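Local atomic coordinates of glideosome-associated protein 50 (Plasmodium falciparum 3D7, PDB entry 3TGH), a protein that is a component of the glideosome, the parasite's gliding and invasion machinery, and may help assemble it and anchor it to the inner membrane complex. Residues 236-242 and 266-272; 39-43 and 195-199; 252-258 and 272-276; 226-232 and 245-251. All coordinates share one frame; numbering follows the deposited sequence.

Contact 1 of 4, residues 236-242 and 266-272; sequences NMEVIED and KSLFFSS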
loop_
_atom_site.group_PDB
_atom_site.type_symbol
_atom_site.label_atom_id
_atom_site.label_comp_id
_atom_site.label_asym_id
_atom_site.label_seq_id
_atom_site.Cartn_x
_atom_site.Cartn_y
_atom_site.Cartn_z
ATOM N N ASN A 236 -0.798 -2.563 13.847
ATOM C CA ASN A 236 -0.077 -3.791 14.127
ATOM C C ASN A 236 0.466 -4.362 12.829
ATOM O O ASN A 236 0.243 -3.793 11.742
ATOM C CB ASN A 236 -0.987 -4.805 14.845
ATOM C CG ASN A 236 -2.215 -5.176 14.032
ATOM O OD1 ASN A 236 -3.304 -4.664 14.274
ATOM N ND2 ASN A 236 -2.046 -6.074 13.071
ATOM N N MET A 237 1.199 -5.460 12.944
ATOM C CA MET A 237 1.643 -6.209 11.778
ATOM C C MET A 237 0.970 -7.567 11.815
ATOM O O MET A 237 0.782 -8.146 12.892
ATOM C CB MET A 237 3.169 -6.352 11.773
ATOM C CG MET A 237 3.890 -5.016 11.568
ATOM S SD MET A 237 5.705 -5.125 11.477
ATOM C CE MET A 237 6.072 -6.034 12.955
ATOM N N GLU A 238 0.590 -8.070 10.649
ATOM C CA GLU A 238 -0.048 -9.378 10.555
ATOM C C GLU A 238 0.011 -9.934 9.141
ATOM O O GLU A 238 0.047 -9.174 8.160
ATOM C CB GLU A 238 -1.515 -9.292 11.004
ATOM C CG GLU A 238 -2.299 -10.609 10.845
ATOM C CD GLU A 238 -3.557 -10.679 11.691
ATOM O OE1 GLU A 238 -4.256 -9.653 11.843
ATOM O OE2 GLU A 238 -3.855 -11.779 12.199
ATOM N N VAL A 239 0.030 -11.258 9.040
ATOM C CA VAL A 239 -0.269 -11.919 7.781
ATOM C C VAL A 239 -1.332 -13.004 8.000
ATOM O O VAL A 239 -1.199 -13.873 8.882
ATOM C CB VAL A 239 1.004 -12.461 7.063
ATOM C CG1 VAL A 239 1.845 -13.312 7.988
ATOM C CG2 VAL A 239 0.618 -13.229 5.787
ATOM N N ILE A 240 -2.414 -12.886 7.233
ATOM C CA ILE A 240 -3.487 -13.870 7.170
ATOM C C ILE A 240 -3.488 -14.441 5.762
ATOM O O ILE A 240 -3.556 -13.685 4.790
ATOM C CB ILE A 240 -4.842 -13.215 7.487
ATOM C CG1 ILE A 240 -4.911 -12.882 8.982
ATOM C CG2 ILE A 240 -6.013 -14.123 7.066
ATOM C CD1 ILE A 240 -6.055 -11.958 9.366
ATOM N N GLU A 241 -3.376 -15.760 5.637
ATOM C CA GLU A 241 -3.315 -16.383 4.317
ATOM C C GLU A 241 -4.527 -17.259 4.089
ATOM O O GLU A 241 -4.861 -18.098 4.929
ATOM C CB GLU A 241 -2.030 -17.195 4.126
ATOM C CG GLU A 241 -1.754 -17.504 2.647
ATOM C CD GLU A 241 -0.518 -18.360 2.416
ATOM O OE1 GLU A 241 0.516 -18.130 3.081
ATOM O OE2 GLU A 241 -0.585 -19.259 1.545
ATOM N N ASP A 242 -5.171 -17.058 2.941
ATOM C CA ASP A 242 -6.416 -17.726 2.598
ATOM C C ASP A 242 -6.535 -17.836 1.077
ATOM O O ASP A 242 -6.534 -16.819 0.384
ATOM C CB ASP A 242 -7.596 -16.932 3.167
ATOM C CG ASP A 242 -8.940 -17.402 2.634
ATOM O OD1 ASP A 242 -9.361 -18.528 2.971
ATOM O OD2 ASP A 242 -9.581 -16.631 1.883
ATOM N N LYS A 266 -6.920 -18.092 10.297
ATOM C CA LYS A 266 -5.904 -18.217 9.249
ATOM C C LYS A 266 -4.742 -17.227 9.412
ATOM O O LYS A 266 -3.965 -17.011 8.479
ATOM C CB LYS A 266 -6.560 -18.071 7.875
ATOM C CG LYS A 266 -7.469 -19.247 7.529
ATOM C CD LYS A 266 -7.846 -19.275 6.058
ATOM C CE LYS A 266 -8.391 -20.639 5.647
ATOM N NZ LYS A 266 -8.593 -20.725 4.170
ATOM N N SER A 267 -4.613 -16.639 10.598
ATOM C CA SER A 267 -3.468 -15.792 10.901
ATOM C C SER A 267 -2.216 -16.652 11.075
ATOM O O SER A 267 -2.219 -17.636 11.823
ATOM C CB SER A 267 -3.724 -14.963 12.160
ATOM O OG SER A 267 -2.614 -14.142 12.456
ATOM N N LEU A 268 -1.151 -16.281 10.371
ATOM C CA LEU A 268 0.124 -16.984 10.454
ATOM C C LEU A 268 1.105 -16.262 11.375
ATOM O O LEU A 268 2.031 -16.867 11.908
ATOM C CB LEU A 268 0.740 -17.120 9.060
ATOM C CG LEU A 268 -0.051 -17.956 8.050
ATOM C CD1 LEU A 268 0.608 -17.867 6.675
ATOM C CD2 LEU A 268 -0.164 -19.400 8.515
ATOM N N PHE A 269 0.899 -14.963 11.548
ATOM C CA PHE A 269 1.778 -14.142 12.349
ATOM C C PHE A 269 1.057 -12.866 12.731
ATOM O O PHE A 269 0.346 -12.281 11.909
ATOM C CB PHE A 269 3.044 -13.801 11.545
ATOM C CG PHE A 269 3.773 -12.581 12.036
ATOM C CD1 PHE A 269 4.556 -12.636 13.175
ATOM C CD2 PHE A 269 3.686 -11.379 11.347
ATOM C CE1 PHE A 269 5.238 -11.514 13.625
ATOM C CE2 PHE A 269 4.360 -10.251 11.795
ATOM C CZ PHE A 269 5.136 -10.320 12.938
ATOM N N PHE A 270 1.245 -12.443 13.976
ATOM C CA PHE A 270 0.715 -11.172 14.454
ATOM C C PHE A 270 1.707 -10.548 15.425
ATOM O O PHE A 270 2.241 -11.235 16.294
ATOM C CB PHE A 270 -0.628 -11.372 15.164
ATOM C CG PHE A 270 -1.251 -10.094 15.657
ATOM C CD1 PHE A 270 -2.279 -9.492 14.951
ATOM C CD2 PHE A 270 -0.809 -9.493 16.834
ATOM C CE1 PHE A 270 -2.862 -8.313 15.395
ATOM C CE2 PHE A 270 -1.377 -8.317 17.281
ATOM C CZ PHE A 270 -2.408 -7.720 16.558
ATOM N N SER A 271 1.925 -9.241 15.293
ATOM C CA SER A 271 2.740 -8.496 16.249
ATOM C C SER A 271 2.228 -7.069 16.401
ATOM O O SER A 271 1.887 -6.417 15.417
ATOM C CB SER A 271 4.197 -8.460 15.798
ATOM O OG SER A 271 4.988 -7.713 16.703
ATOM N N SER A 272 2.192 -6.586 17.638
ATOM C CA SER A 272 1.828 -5.204 17.916
ATOM C C SER A 272 3.050 -4.278 17.849
ATOM O O SER A 272 2.915 -3.077 18.049
ATOM C CB SER A 272 1.154 -5.097 19.291
ATOM O OG SER A 272 2.033 -5.498 20.320
#
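Met237 and Ser271 pair by two nearly straight backbone bonds: Met237 N reaches Ser271 O at 2.7 Å, and Ser271 N returns to Met237 O. The antiparallel strands 237-242 and 267-271 are closely packed here. The Phe270 ring has Met237 O over one face, offset toward the rim, while the carboxylate of Glu238 meets the ring edge, the two planes 87° apart. Phe270 CG stands anti to the backbone N (chi1 -179°), which brings the ring alongside strand 237-242. The amide of Asn236 lies against the same ring, its plane tilted 30° from it and ND2 3.3 Å from Phe270 CE1. Glu238 OE2 accepts from Ser267 OG at 2.7 Å through its anti lone pair, and Ser204 is a further partner of that oxygen. On the opposite sheet face, Val239 CG1 touches Phe269 CB at 3.8 Å, and Tyr300 stacks on the Phe269 ring.

The far end is more open. Leu268 and Lys266 are exposed, and Leu268 CD1 merely brushes Glu241 OE1, an atom hydrogen-bonded to His302. Glu241 N still bonds to Lys266 O, at a longer 3.2 Å. An extended Lys266 chain runs past Glu241 O to place NZ 2.6 Å from Asp242 OD1, a salt bridge at the solvent side. Between the two ends the register slips by one residue: Val239 O takes Leu268 N while Val239 N gives to Phe269 O, so both residues face Val239 in a classic beta bulge within an antiparallel sheet edge.

Contact 2 of 4, residues 39-43 and 195-199; sequences VSPGS and VVGDQ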
loop_
_atom_site.group_PDB
_atom_site.type_symbol
_atom_site.label_atom_id
_atom_site.label_comp_id
_atom_site.label_asym_id
_atom_site.label_seq_id
_atom_site.Cartn_x
_atom_site.Cartn_y
_atom_site.Cartn_z
ATOM N N VAL A 39 5.775 1.704 -0.729
ATOM C CA VAL A 39 4.333 1.868 -0.774
ATOM C C VAL A 39 3.855 2.161 0.640
ATOM O O VAL A 39 4.460 1.700 1.615
ATOM C CB VAL A 39 3.583 0.630 -1.335
ATOM C CG1 VAL A 39 4.063 0.287 -2.749
ATOM C CG2 VAL A 39 3.723 -0.579 -0.402
ATOM N N SER A 40 2.769 2.913 0.757
ATOM C CA SER A 40 2.244 3.285 2.071
ATOM C C SER A 40 0.769 2.945 2.232
ATOM O O SER A 40 -0.083 3.691 1.758
ATOM C CB SER A 40 2.469 4.774 2.319
ATOM O OG SER A 40 2.004 5.149 3.607
ATOM N N PRO A 41 0.467 1.802 2.880
ATOM C CA PRO A 41 -0.908 1.482 3.203
ATOM C C PRO A 41 -1.380 2.302 4.396
ATOM O O PRO A 41 -0.642 3.133 4.923
ATOM C CB PRO A 41 -0.843 -0.013 3.525
ATOM C CG PRO A 41 0.482 -0.187 4.142
ATOM C CD PRO A 41 1.391 0.770 3.399
ATOM N N GLY A 42 -2.617 2.090 4.806
ATOM C CA GLY A 42 -3.170 2.810 5.943
ATOM C C GLY A 42 -3.329 4.289 5.671
ATOM O O GLY A 42 -3.449 4.712 4.520
ATOM N N SER A 43 -3.326 5.078 6.735
ATOM C CA SER A 43 -3.327 6.533 6.621
ATOM C C SER A 43 -1.894 7.052 6.498
ATOM O O SER A 43 -0.929 6.336 6.782
ATOM C CB SER A 43 -4.000 7.172 7.839
ATOM O OG SER A 43 -5.392 6.893 7.860
ATOM N N VAL A 195 -2.206 -5.277 -4.200
ATOM C CA VAL A 195 -3.153 -4.205 -3.948
ATOM C C VAL A 195 -2.805 -3.562 -2.600
ATOM O O VAL A 195 -2.431 -4.258 -1.653
ATOM C CB VAL A 195 -4.601 -4.730 -3.958
ATOM C CG1 VAL A 195 -5.595 -3.605 -3.714
ATOM C CG2 VAL A 195 -4.911 -5.447 -5.286
ATOM N N VAL A 196 -2.898 -2.236 -2.545
ATOM C CA VAL A 196 -2.528 -1.449 -1.368
ATOM C C VAL A 196 -3.686 -0.541 -0.993
ATOM O O VAL A 196 -4.223 0.169 -1.852
ATOM C CB VAL A 196 -1.285 -0.563 -1.684
ATOM C CG1 VAL A 196 -0.924 0.313 -0.487
ATOM C CG2 VAL A 196 -0.099 -1.433 -2.100
ATOM N N GLY A 197 -4.093 -0.557 0.281
ATOM C CA GLY A 197 -5.201 0.267 0.740
ATOM C C GLY A 197 -5.099 0.562 2.223
ATOM O O GLY A 197 -4.098 0.216 2.875
ATOM N N ASP A 198 -6.137 1.192 2.762
ATOM C CA ASP A 198 -6.166 1.552 4.184
ATOM C C ASP A 198 -6.797 0.421 5.034
ATOM O O ASP A 198 -6.119 -0.207 5.848
ATOM C CB ASP A 198 -6.906 2.877 4.378
ATOM C CG ASP A 198 -7.143 3.213 5.844
ATOM O OD1 ASP A 198 -6.248 2.946 6.671
ATOM O OD2 ASP A 198 -8.211 3.768 6.164
ATOM N N GLN A 199 -8.083 0.170 4.822
ATOM C CA GLN A 199 -8.840 -0.778 5.637
ATOM C C GLN A 199 -8.608 -2.242 5.216
ATOM O O GLN A 199 -8.818 -2.598 4.054
ATOM C CB GLN A 199 -10.335 -0.433 5.559
ATOM C CG GLN A 199 -11.269 -1.426 6.214
ATOM C CD GLN A 199 -11.093 -1.507 7.710
ATOM O OE1 GLN A 199 -11.181 -0.499 8.411
ATOM N NE2 GLN A 199 -10.867 -2.721 8.217
HETATM O O HOH W 1 -5.783 4.504 8.872
#
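Val196, Asp198 and Gly42 have the most surface buried here, and each meets its partner differently. Val196 makes the apolar part: with CG1 anti to the backbone N (chi1 177°), that methyl lies 3.9 Å from Pro41 CA and close to Pro41 CB, while CG2 turns to Val39 CG2 at 4.3 Å.

Gly42 contributes its backbone. Its N donates to Gly197 O at 3.1 Å, nearly straight at the hydrogen (165°), but the donor stands above the carbonyl plane, 38° out of it, rather than on a lone pair. The same Gly197 O lies 3.3 Å from Pro41 CB. Strands 37-40 and 192-196 belong to different sheets, so this bond joins the loops leaving the two sheets of the calcineurin-like metallophosphoesterase sandwich, where that family places its metal site.

Asp198 comes alongside Gly42, with OD1 3.2 Å from Gly42 CA. The two carboxylate oxygens have separate tasks. Asp198 OD1 accepts from a water at 2.7 Å, and that water accepts from Ser43 OG at 2.6 Å, linking the segments indirectly. OD2 accepts from His233 ND1 and from Thr82 N, so Asp198 probably acts from the second shell, helping to orient the metal-binding His233. Ser43 N is held by Asp11 OD1, and Ser43 OG also has Arg83 N as a partner.

Contact 3 of 4, residues 252-258 and 272-276; sequences SGSMSQG and SDIGF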
loop_
_atom_site.group_PDB
_atom_site.type_symbol
_atom_site.label_atom_id
_atom_site.label_comp_id
_atom_site.label_asym_id
_atom_site.label_seq_id
_atom_site.Cartn_x
_atom_site.Cartn_y
_atom_site.Cartn_z
ATOM N N SER A 252 1.719 -0.241 11.724
ATOM C CA SER A 252 2.408 0.187 12.943
ATOM C C SER A 252 3.663 1.028 12.653
ATOM O O SER A 252 4.683 0.899 13.327
ATOM C CB SER A 252 2.720 -1.037 13.822
ATOM O OG SER A 252 3.651 -1.917 13.208
ATOM N N GLY A 253 3.576 1.917 11.664
ATOM C CA GLY A 253 4.693 2.802 11.333
ATOM C C GLY A 253 5.046 3.826 12.410
ATOM O O GLY A 253 6.175 4.314 12.449
ATOM N N SER A 254 4.078 4.185 13.255
ATOM C CA SER A 254 4.311 5.144 14.352
ATOM C C SER A 254 3.688 4.756 15.700
ATOM O O SER A 254 4.103 5.279 16.731
ATOM C CB SER A 254 3.797 6.535 13.980
ATOM O OG SER A 254 2.385 6.556 13.849
ATOM N N MET A 255 2.691 3.873 15.681
ATOM C CA MET A 255 1.905 3.533 16.872
ATOM C C MET A 255 1.661 2.052 16.933
ATOM O O MET A 255 1.646 1.371 15.910
ATOM C CB MET A 255 0.519 4.187 16.827
ATOM C CG MET A 255 0.497 5.682 16.705
ATOM S SD MET A 255 -1.202 6.260 16.524
ATOM C CE MET A 255 -1.610 5.691 14.869
ATOM N N SER A 256 1.403 1.578 18.145
ATOM C CA SER A 256 1.105 0.186 18.402
ATOM C C SER A 256 -0.176 0.085 19.223
ATOM O O SER A 256 -0.344 0.794 20.213
ATOM C CB SER A 256 2.247 -0.452 19.192
ATOM O OG SER A 256 1.871 -1.734 19.681
ATOM N N GLN A 257 -1.080 -0.787 18.800
ATOM C CA GLN A 257 -2.182 -1.198 19.657
ATOM C C GLN A 257 -2.058 -2.707 19.813
ATOM O O GLN A 257 -1.783 -3.419 18.833
ATOM C CB GLN A 257 -3.541 -0.749 19.111
ATOM C CG GLN A 257 -3.858 -1.227 17.721
ATOM C CD GLN A 257 -4.958 -0.421 17.022
ATOM O OE1 GLN A 257 -5.339 -0.743 15.903
ATOM N NE2 GLN A 257 -5.465 0.619 17.680
ATOM N N GLY A 258 -2.248 -3.169 21.048
ATOM C CA GLY A 258 -1.830 -4.503 21.499
ATOM C C GLY A 258 -2.388 -5.693 20.744
ATOM O O GLY A 258 -2.885 -5.555 19.635
ATOM N N SER A 272 2.192 -6.586 17.638
ATOM C CA SER A 272 1.828 -5.204 17.916
ATOM C C SER A 272 3.050 -4.278 17.849
ATOM O O SER A 272 2.915 -3.077 18.049
ATOM C CB SER A 272 1.154 -5.097 19.291
ATOM O OG SER A 272 2.033 -5.498 20.320
ATOM N N ASP A 273 4.232 -4.830 17.555
ATOM C CA ASP A 273 5.458 -4.036 17.460
ATOM C C ASP A 273 5.344 -2.933 16.399
ATOM O O ASP A 273 4.749 -3.141 15.345
ATOM C CB ASP A 273 6.666 -4.912 17.099
ATOM C CG ASP A 273 7.148 -5.777 18.254
ATOM O OD1 ASP A 273 6.417 -5.920 19.258
ATOM O OD2 ASP A 273 8.272 -6.315 18.140
ATOM N N ILE A 274 5.926 -1.775 16.698
ATOM C CA ILE A 274 6.118 -0.721 15.708
ATOM C C ILE A 274 7.152 -1.233 14.718
ATOM O O ILE A 274 8.181 -1.786 15.115
ATOM C CB ILE A 274 6.556 0.599 16.386
ATOM C CG1 ILE A 274 5.365 1.200 17.124
ATOM C CG2 ILE A 274 7.107 1.606 15.369
ATOM C CD1 ILE A 274 5.724 2.346 18.038
ATOM N N GLY A 275 6.860 -1.095 13.429
ATOM C CA GLY A 275 7.724 -1.662 12.409
ATOM C C GLY A 275 7.277 -1.400 10.987
ATOM O O GLY A 275 6.549 -0.448 10.715
ATOM N N PHE A 276 7.724 -2.260 10.081
ATOM C CA PHE A 276 7.457 -2.098 8.658
ATOM C C PHE A 276 7.731 -3.416 7.949
ATOM O O PHE A 276 8.211 -4.371 8.573
ATOM C CB PHE A 276 8.327 -0.966 8.081
ATOM C CG PHE A 276 9.812 -1.184 8.248
ATOM C CD1 PHE A 276 10.550 -1.832 7.264
ATOM C CD2 PHE A 276 10.471 -0.726 9.376
ATOM C CE1 PHE A 276 11.910 -2.050 7.424
ATOM C CE2 PHE A 276 11.828 -0.923 9.545
ATOM C CZ PHE A 276 12.556 -1.581 8.567
HETATM O O HOH W 2 3.642 -1.999 10.441
#
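Ser252 offers both a hydroxyl and a carbonyl to the turn 272-275, and each finds a partner. Ser252 OG donates to Asp273 O at 2.7 Å, lying in the carbonyl plane on a lone pair. A chi1 of 65° sets the Ser252 hydroxyl between the backbone N and the carbonyl carbon, facing Asp273 O. Ser252 O accepts from Gly275 N at 3.0 Å; this donor stands 44° out of the carbonyl plane, and the bond is bent to 154° at the hydrogen. Ile274 CA adds a CA-H...O contact to the same oxygen. Ser252 N is satisfied by a water at 2.9 Å, which gives a weak bond to Gly275 O; that carbonyl, like Gly253 O, also accepts from Asn22 ND2 of helix 17-32.

These bonds tie the loop that follows strand 245-250 to the connection between strands 267-271 and 275-282, which lie in the two different sheets of the metallophosphoesterase sandwich. The loop also reaches the metal-site region, where Gln257 OE1 accepts from Asn235 N.

Farther along, Ser256 OG donates to Ser272 O at a very short 2.4 Å, a value best treated with caution. The Ser272 hydroxyl has its own partner in Lys259 NZ, and Ser272 CB rests 3.4 Å from Gln257 O. Between the polar ends Ile274 leans across the loop, with CG2 3.2 Å from Ser252 O and CD1 3.6 Å from Ser254 O.

Contact 4 of 4, residues 226-232 and 245-251; sequences VDLYISG and MAHITCG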
loop_
_atom_site.group_PDB
_atom_site.type_symbol
_atom_site.label_atom_id
_atom_site.label_comp_id
_atom_site.label_asym_id
_atom_site.label_seq_id
_atom_site.Cartn_x
_atom_site.Cartn_y
_atom_site.Cartn_z
ATOM N N VAL A 226 -5.099 -12.221 -7.193
ATOM C CA VAL A 226 -4.226 -11.282 -6.521
ATOM C C VAL A 226 -3.342 -12.010 -5.508
ATOM O O VAL A 226 -3.792 -12.930 -4.819
ATOM C CB VAL A 226 -5.065 -10.170 -5.840
ATOM C CG1 VAL A 226 -4.247 -9.393 -4.814
ATOM C CG2 VAL A 226 -5.661 -9.253 -6.918
ATOM N N ASP A 227 -2.086 -11.592 -5.425
ATOM C CA ASP A 227 -1.113 -12.223 -4.536
ATOM C C ASP A 227 -1.185 -11.674 -3.115
ATOM O O ASP A 227 -1.292 -12.443 -2.151
ATOM C CB ASP A 227 0.299 -12.036 -5.101
ATOM C CG ASP A 227 0.486 -12.741 -6.428
ATOM O OD1 ASP A 227 0.501 -13.993 -6.444
ATOM O OD2 ASP A 227 0.612 -12.047 -7.461
ATOM N N LEU A 228 -1.124 -10.347 -2.998
ATOM C CA LEU A 228 -1.096 -9.648 -1.712
ATOM C C LEU A 228 -2.103 -8.503 -1.682
ATOM O O LEU A 228 -2.176 -7.715 -2.626
ATOM C CB LEU A 228 0.269 -9.007 -1.480
ATOM C CG LEU A 228 1.416 -9.711 -0.768
ATOM C CD1 LEU A 228 1.712 -11.062 -1.352
ATOM C CD2 LEU A 228 2.630 -8.795 -0.827
ATOM N N TYR A 229 -2.847 -8.389 -0.585
ATOM C CA TYR A 229 -3.542 -7.148 -0.266
ATOM C C TYR A 229 -2.879 -6.587 0.984
ATOM O O TYR A 229 -2.942 -7.193 2.049
ATOM C CB TYR A 229 -5.051 -7.348 -0.044
ATOM C CG TYR A 229 -5.754 -6.079 0.422
ATOM C CD1 TYR A 229 -5.577 -4.875 -0.254
ATOM C CD2 TYR A 229 -6.565 -6.072 1.544
ATOM C CE1 TYR A 229 -6.193 -3.711 0.168
ATOM C CE2 TYR A 229 -7.204 -4.904 1.973
ATOM C CZ TYR A 229 -7.004 -3.724 1.285
ATOM O OH TYR A 229 -7.612 -2.557 1.690
ATOM N N ILE A 230 -2.193 -5.457 0.823
ATOM C CA ILE A 230 -1.464 -4.798 1.901
ATOM C C ILE A 230 -2.290 -3.629 2.427
ATOM O O ILE A 230 -2.657 -2.721 1.669
ATOM C CB ILE A 230 -0.082 -4.279 1.415
ATOM C CG1 ILE A 230 0.712 -5.400 0.719
ATOM C CG2 ILE A 230 0.700 -3.667 2.600
ATOM C CD1 ILE A 230 2.026 -4.928 0.038
ATOM N N SER A 231 -2.610 -3.664 3.718
ATOM C CA SER A 231 -3.428 -2.633 4.332
ATOM C C SER A 231 -2.777 -2.141 5.619
ATOM O O SER A 231 -1.727 -2.641 6.033
ATOM C CB SER A 231 -4.833 -3.179 4.598
ATOM O OG SER A 231 -4.767 -4.311 5.433
ATOM N N GLY A 232 -3.391 -1.135 6.225
ATOM C CA GLY A 232 -2.912 -0.557 7.467
ATOM C C GLY A 232 -4.097 -0.443 8.401
ATOM O O GLY A 232 -4.781 -1.435 8.650
ATOM N N MET A 245 -3.926 -16.185 -1.329
ATOM C CA MET A 245 -3.807 -14.736 -1.223
ATOM C C MET A 245 -3.361 -14.395 0.186
ATOM O O MET A 245 -3.921 -14.908 1.158
ATOM C CB MET A 245 -5.138 -14.041 -1.517
ATOM C CG MET A 245 -5.009 -12.522 -1.618
ATOM S SD MET A 245 -6.556 -11.626 -1.867
ATOM C CE MET A 245 -7.363 -12.637 -3.109
ATOM N N ALA A 246 -2.351 -13.540 0.290
ATOM C CA ALA A 246 -1.880 -13.066 1.576
ATOM C C ALA A 246 -2.499 -11.702 1.881
ATOM O O ALA A 246 -2.431 -10.782 1.072
ATOM C CB ALA A 246 -0.366 -12.974 1.596
ATOM N N HIS A 247 -3.096 -11.588 3.060
ATOM C CA HIS A 247 -3.566 -10.316 3.575
ATOM C C HIS A 247 -2.523 -9.840 4.567
ATOM O O HIS A 247 -2.279 -10.486 5.585
ATOM C CB HIS A 247 -4.926 -10.490 4.253
ATOM C CG HIS A 247 -5.992 -10.993 3.334
ATOM N ND1 HIS A 247 -6.945 -10.167 2.780
ATOM C CD2 HIS A 247 -6.236 -12.233 2.846
ATOM C CE1 HIS A 247 -7.743 -10.880 2.003
ATOM N NE2 HIS A 247 -7.336 -12.139 2.030
ATOM N N ILE A 248 -1.880 -8.725 4.255
ATOM C CA ILE A 248 -0.823 -8.211 5.092
ATOM C C ILE A 248 -1.271 -6.901 5.707
ATOM O O ILE A 248 -1.648 -5.973 4.984
ATOM C CB ILE A 248 0.459 -7.984 4.286
ATOM C CG1 ILE A 248 1.006 -9.319 3.764
ATOM C CG2 ILE A 248 1.489 -7.262 5.142
ATOM C CD1 ILE A 248 2.208 -9.173 2.855
ATOM N N THR A 249 -1.239 -6.833 7.040
ATOM C CA THR A 249 -1.421 -5.581 7.745
ATOM C C THR A 249 -0.048 -5.027 8.114
ATOM O O THR A 249 0.809 -5.730 8.679
ATOM C CB THR A 249 -2.250 -5.724 9.028
ATOM O OG1 THR A 249 -3.473 -6.401 8.737
ATOM C CG2 THR A 249 -2.559 -4.345 9.604
ATOM N N CYS A 250 0.151 -3.764 7.771
ATOM C CA CYS A 250 1.388 -3.058 8.045
ATOM C C CYS A 250 0.995 -1.655 8.486
ATOM O O CYS A 250 1.192 -0.677 7.762
ATOM C CB CYS A 250 2.269 -3.065 6.794
ATOM S SG CYS A 250 3.920 -2.434 7.048
ATOM N N GLY A 251 0.402 -1.569 9.677
ATOM C CA GLY A 251 -0.167 -0.317 10.181
ATOM C C GLY A 251 0.528 0.261 11.402
ATOM O O GLY A 251 0.008 1.184 12.032
#
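Strands 228-231 and 245-250 run side by side in the same direction, their axes 19° apart and 4.7 Å at closest approach, as neighbours in one mixed sheet of the metallophosphoesterase sandwich. Five backbone bonds follow the parallel pattern, in which one residue bonds to two on the partner strand: Ala246 N to Asp227 O, Tyr229 N to Ala246 O, Ile248 N to Tyr229 O, Ser231 N to Ile248 O and Cys250 N to Ser231 O. All are 2.8 to 2.9 Å long.

On the face of Leu228, Ile230, Ala246 and Ile248, contact is apolar. Ile248 CD1 meets both CG and CD2 of Leu228 at 3.7 Å, and this face packs on strand 285-292 through Ile286 and Phe290. On the other face, Tyr229 and His247 lie side by side, with His247 ND1 near the plane of the tyrosine ring at its edge; Tyr229 OH is bonded to Gln199 O, and Tyr202 meets the His247 ring edge-to-face. At the start of the pair Met245 lies over the backbone of Val226, its CG 3.4 Å from Val226 O. At the other end, just before the metal ligand His233, Gly232 CA comes within 3.9 Å of Gly251 CA.

In the fold
Along the chain, contact 2 closes before the others open, and the segments of contact 1 alternate with those of contacts 3 and 4. Contacts 1, 2 and 4 reach one mixed sheet, in which 192-196, 228-231, 245-250, 237-242 and 267-271 are successive neighbours. The centres of contacts 1 and 4 lie about 9 Å apart, as do those of 2 and 4; the centres of contacts 1 and 2 are about 16 Å apart, and the two do not touch. Contact 3 shares Ser272 with contact 1 and leads into strand 275-282 of the other sheet. Contact 2 also bridges the sheets, beside His233. The set therefore runs from the buried metal-site region to the sheet's outer strand.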